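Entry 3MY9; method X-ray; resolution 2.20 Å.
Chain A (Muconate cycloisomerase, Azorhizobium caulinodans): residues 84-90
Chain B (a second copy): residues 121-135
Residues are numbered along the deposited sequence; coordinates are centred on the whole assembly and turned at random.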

# COMPACT_ATOMS: atom_id res chain seq x y z
N ILE A 84 -30.56 -20.15 31.80
CA ILE A 84 -30.96 -20.35 30.41
C ILE A 84 -31.18 -19.03 29.65
O ILE A 84 -31.04 -19.01 28.46
CB ILE A 84 -32.23 -21.24 30.32
CG1 ILE A 84 -31.92 -22.65 30.84
CG2 ILE A 84 -32.73 -21.36 28.88
CD1 ILE A 84 -33.17 -23.43 31.22
N LYS A 85 -31.55 -17.96 30.36
CA LYS A 85 -31.62 -16.61 29.77
C LYS A 85 -30.25 -16.04 29.42
O LYS A 85 -30.19 -15.04 28.71
CB LYS A 85 -32.23 -15.60 30.75
CG LYS A 85 -33.70 -15.69 31.06
CD LYS A 85 -34.02 -15.00 32.44
CE LYS A 85 -34.42 -13.53 32.29
NZ LYS A 85 -35.09 -12.92 33.44
N ARG A 86 -29.15 -16.63 29.88
CA ARG A 86 -27.80 -16.08 29.58
C ARG A 86 -27.01 -16.93 28.61
O ARG A 86 -25.92 -17.39 28.92
CB ARG A 86 -26.98 -15.87 30.85
CG ARG A 86 -27.61 -14.90 31.80
CD ARG A 86 -26.63 -14.48 32.91
NE ARG A 86 -27.25 -13.50 33.79
CZ ARG A 86 -26.60 -12.52 34.41
NH1 ARG A 86 -27.29 -11.69 35.17
NH2 ARG A 86 -25.28 -12.35 34.29
N VAL A 87 -27.54 -17.06 27.40
CA VAL A 87 -26.94 -17.88 26.37
C VAL A 87 -25.55 -17.37 25.91
O VAL A 87 -24.59 -18.15 25.83
CB VAL A 87 -27.89 -17.97 25.17
CG1 VAL A 87 -27.31 -18.86 24.09
CG2 VAL A 87 -29.28 -18.48 25.67
N ARG A 88 -25.44 -16.08 25.61
CA ARG A 88 -24.16 -15.51 25.18
C ARG A 88 -23.11 -15.65 26.26
O ARG A 88 -21.94 -15.85 25.96
CB ARG A 88 -24.29 -14.05 24.75
CG ARG A 88 -23.20 -13.64 23.74
CD ARG A 88 -23.17 -12.14 23.46
NE ARG A 88 -24.47 -11.57 23.06
CZ ARG A 88 -24.89 -11.45 21.81
NH1 ARG A 88 -24.16 -11.90 20.81
NH2 ARG A 88 -26.08 -10.90 21.56
N GLU A 89 -23.52 -15.52 27.52
CA GLU A 89 -22.61 -15.66 28.65
C GLU A 89 -22.07 -17.09 28.73
O GLU A 89 -20.89 -17.29 29.01
CB GLU A 89 -23.29 -15.31 29.97
CG GLU A 89 -22.35 -15.34 31.19
CD GLU A 89 -23.09 -15.10 32.51
OE1 GLU A 89 -22.90 -14.04 33.14
OE2 GLU A 89 -23.88 -15.99 32.91
N LEU A 90 -22.94 -18.08 28.53
CA LEU A 90 -22.52 -19.49 28.57
C LEU A 90 -21.60 -19.78 27.38
O LEU A 90 -20.63 -20.49 27.56
CB LEU A 90 -23.71 -20.46 28.56
CG LEU A 90 -23.37 -21.97 28.67
CD1 LEU A 90 -22.82 -22.29 30.05
CD2 LEU A 90 -24.59 -22.88 28.37
N GLY B 121 -42.36 -11.91 29.57
CA GLY B 121 -41.61 -12.02 30.82
C GLY B 121 -40.10 -11.90 30.67
O GLY B 121 -39.35 -12.45 31.48
N LEU B 122 -39.65 -11.19 29.64
CA LEU B 122 -38.23 -11.02 29.38
C LEU B 122 -37.85 -9.55 29.43
O LEU B 122 -38.63 -8.69 29.02
CB LEU B 122 -37.87 -11.56 27.98
CG LEU B 122 -37.91 -13.08 27.79
CD1 LEU B 122 -37.61 -13.44 26.31
CD2 LEU B 122 -36.94 -13.79 28.75
N SER B 123 -36.65 -9.27 29.92
CA SER B 123 -36.08 -7.94 29.78
C SER B 123 -35.57 -7.72 28.35
O SER B 123 -35.40 -8.66 27.55
CB SER B 123 -34.92 -7.77 30.73
OG SER B 123 -33.84 -8.62 30.38
N VAL B 124 -35.27 -6.46 28.04
CA VAL B 124 -34.65 -6.12 26.79
C VAL B 124 -33.27 -6.77 26.65
O VAL B 124 -32.95 -7.31 25.59
CB VAL B 124 -34.64 -4.58 26.60
CG1 VAL B 124 -33.79 -4.20 25.43
CG2 VAL B 124 -36.09 -4.10 26.40
N ALA B 125 -32.45 -6.76 27.70
CA ALA B 125 -31.19 -7.51 27.69
C ALA B 125 -31.39 -8.98 27.25
O ALA B 125 -30.64 -9.50 26.44
CB ALA B 125 -30.52 -7.46 29.06
N ASP B 126 -32.40 -9.64 27.83
CA ASP B 126 -32.77 -11.03 27.52
C ASP B 126 -33.02 -11.25 26.03
O ASP B 126 -32.68 -12.29 25.50
CB ASP B 126 -34.06 -11.44 28.25
CG ASP B 126 -33.96 -11.41 29.76
OD1 ASP B 126 -32.84 -11.56 30.28
OD2 ASP B 126 -35.02 -11.28 30.43
N LEU B 127 -33.69 -10.29 25.41
CA LEU B 127 -34.01 -10.30 23.99
C LEU B 127 -32.84 -9.92 23.08
O LEU B 127 -32.97 -9.94 21.83
CB LEU B 127 -35.15 -9.32 23.73
CG LEU B 127 -36.47 -9.69 24.43
CD1 LEU B 127 -37.44 -8.52 24.35
CD2 LEU B 127 -37.04 -10.94 23.78
N LEU B 128 -31.71 -9.54 23.69
CA LEU B 128 -30.52 -9.12 22.97
C LEU B 128 -29.36 -10.09 23.24
O LEU B 128 -28.18 -9.74 23.08
CB LEU B 128 -30.13 -7.69 23.41
CG LEU B 128 -31.14 -6.62 22.96
CD1 LEU B 128 -30.69 -5.24 23.39
CD2 LEU B 128 -31.39 -6.68 21.44
N GLY B 129 -29.71 -11.31 23.67
CA GLY B 129 -28.75 -12.39 23.85
C GLY B 129 -28.51 -12.73 25.30
O GLY B 129 -27.77 -13.66 25.60
N GLY B 130 -29.13 -11.97 26.20
CA GLY B 130 -29.01 -12.18 27.62
C GLY B 130 -27.97 -11.26 28.25
O GLY B 130 -27.03 -10.84 27.59
N ARG B 131 -28.18 -10.95 29.52
CA ARG B 131 -27.21 -10.22 30.32
C ARG B 131 -25.88 -10.96 30.39
O ARG B 131 -25.84 -12.18 30.50
CB ARG B 131 -27.66 -10.07 31.77
CG ARG B 131 -28.87 -9.19 32.01
CD ARG B 131 -28.97 -8.83 33.51
NE ARG B 131 -30.05 -7.88 33.78
CZ ARG B 131 -30.26 -7.32 34.97
NH1 ARG B 131 -29.47 -7.63 36.00
NH2 ARG B 131 -31.24 -6.44 35.14
N VAL B 132 -24.82 -10.16 30.34
CA VAL B 132 -23.48 -10.58 30.60
C VAL B 132 -22.90 -9.81 31.79
O VAL B 132 -21.85 -10.18 32.31
CB VAL B 132 -22.63 -10.38 29.34
CG1 VAL B 132 -21.19 -10.46 29.68
CG2 VAL B 132 -23.03 -11.46 28.28
N ARG B 133 -23.61 -8.78 32.24
CA ARG B 133 -23.28 -8.06 33.47
C ARG B 133 -24.52 -7.45 34.10
O ARG B 133 -25.52 -7.22 33.43
CB ARG B 133 -22.23 -6.98 33.18
CG ARG B 133 -22.65 -5.98 32.11
CD ARG B 133 -21.59 -4.92 31.90
NE ARG B 133 -20.36 -5.43 31.31
CZ ARG B 133 -20.14 -5.61 30.01
NH1 ARG B 133 -21.07 -5.31 29.10
NH2 ARG B 133 -18.96 -6.06 29.61
N ASP B 134 -24.43 -7.19 35.41
CA ASP B 134 -25.55 -6.68 36.20
C ASP B 134 -25.41 -5.22 36.66
O ASP B 134 -26.39 -4.62 37.15
CB ASP B 134 -25.70 -7.55 37.43
CG ASP B 134 -25.93 -9.01 37.08
OD1 ASP B 134 -26.82 -9.31 36.26
OD2 ASP B 134 -25.19 -9.86 37.63
N ARG B 135 -24.19 -4.69 36.55
CA ARG B 135 -23.84 -3.32 36.89
C ARG B 135 -22.95 -2.78 35.76
O ARG B 135 -22.31 -3.55 35.05
CB ARG B 135 -23.02 -3.29 38.19
CG ARG B 135 -23.62 -4.04 39.33
CD ARG B 135 -22.68 -4.12 40.52
NE ARG B 135 -23.37 -4.64 41.69
CZ ARG B 135 -22.88 -4.60 42.93
NH1 ARG B 135 -21.67 -4.08 43.17
NH2 ARG B 135 -23.57 -5.09 43.94
O HOH W 1 -30.48 -12.52 30.92
O HOH W 2 -23.19 -10.93 36.23
O HOH W 3 -25.90 -10.84 25.23

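The start of a helix in chain A settles against a glycine-centred loop of chain B. The CA atoms of Arg A86 and Gly B130 lie only 4.5 Å apart, an approach that the missing side chain of Gly B130 permits. An ideal CB on Gly B130 would fall 2.2 Å from Lys A85 O, and one on Gly B129, whose bareness makes room for the Arg A88 guanidinium, would fall 2.4 Å from Arg A88 NH2; at the backbone angles of both glycines a CB would also be jammed against the preceding carbonyl O. Gly B130 CA instead makes a CA-H...O contact with Lys A85 O, at 3.3 Å.

Three basic side chains of chain A then reach out to oxygens of chain B. Arg A86 leaves its backbone sideways, but with chi1 m and chi2 and chi3 both t it is extended, and its end comes nearer the loop. There Arg A86 NH1 forms a hydrogen-bonded salt bridge with Asp B134 OD1 at 2.7 Å, at the guanidinium edge and near its plane, while Arg B131 CB covers one face. Glu A89 OE1 accepts from Arg A86 NH2 at 3.1 Å, and Arg B131 NH1 meets Asp B134 OD1 at 3.1 Å, so charges alternate through the cluster.

Arg A88 begins extended, chi1 and chi2 t, then bends at chi3 (m), bringing Arg A88 NH2 to 2.8 Å from Leu B128 O. A carbonyl near the guanidinium plane is a natural acceptor for this donor. The backbone adds a weak hydrogen bond, Arg A88 N to Gly B129 O at 3.4 Å, and water 3 links Arg A88 NE to Gly B130 O.

The CA-to-CB bond of Lys A85 points toward chain B, its chi3 of 93° lying between wells, and Lys A85 NZ forms a salt bridge with Asp B126 OD2 at 3.4 Å. That carboxylate is anchored by Ser B123 N, which donates to Asp B126 OD2 at 2.6 Å. Water 1 donates to Asp B126 OD1 and, weakly, to Lys A85 O.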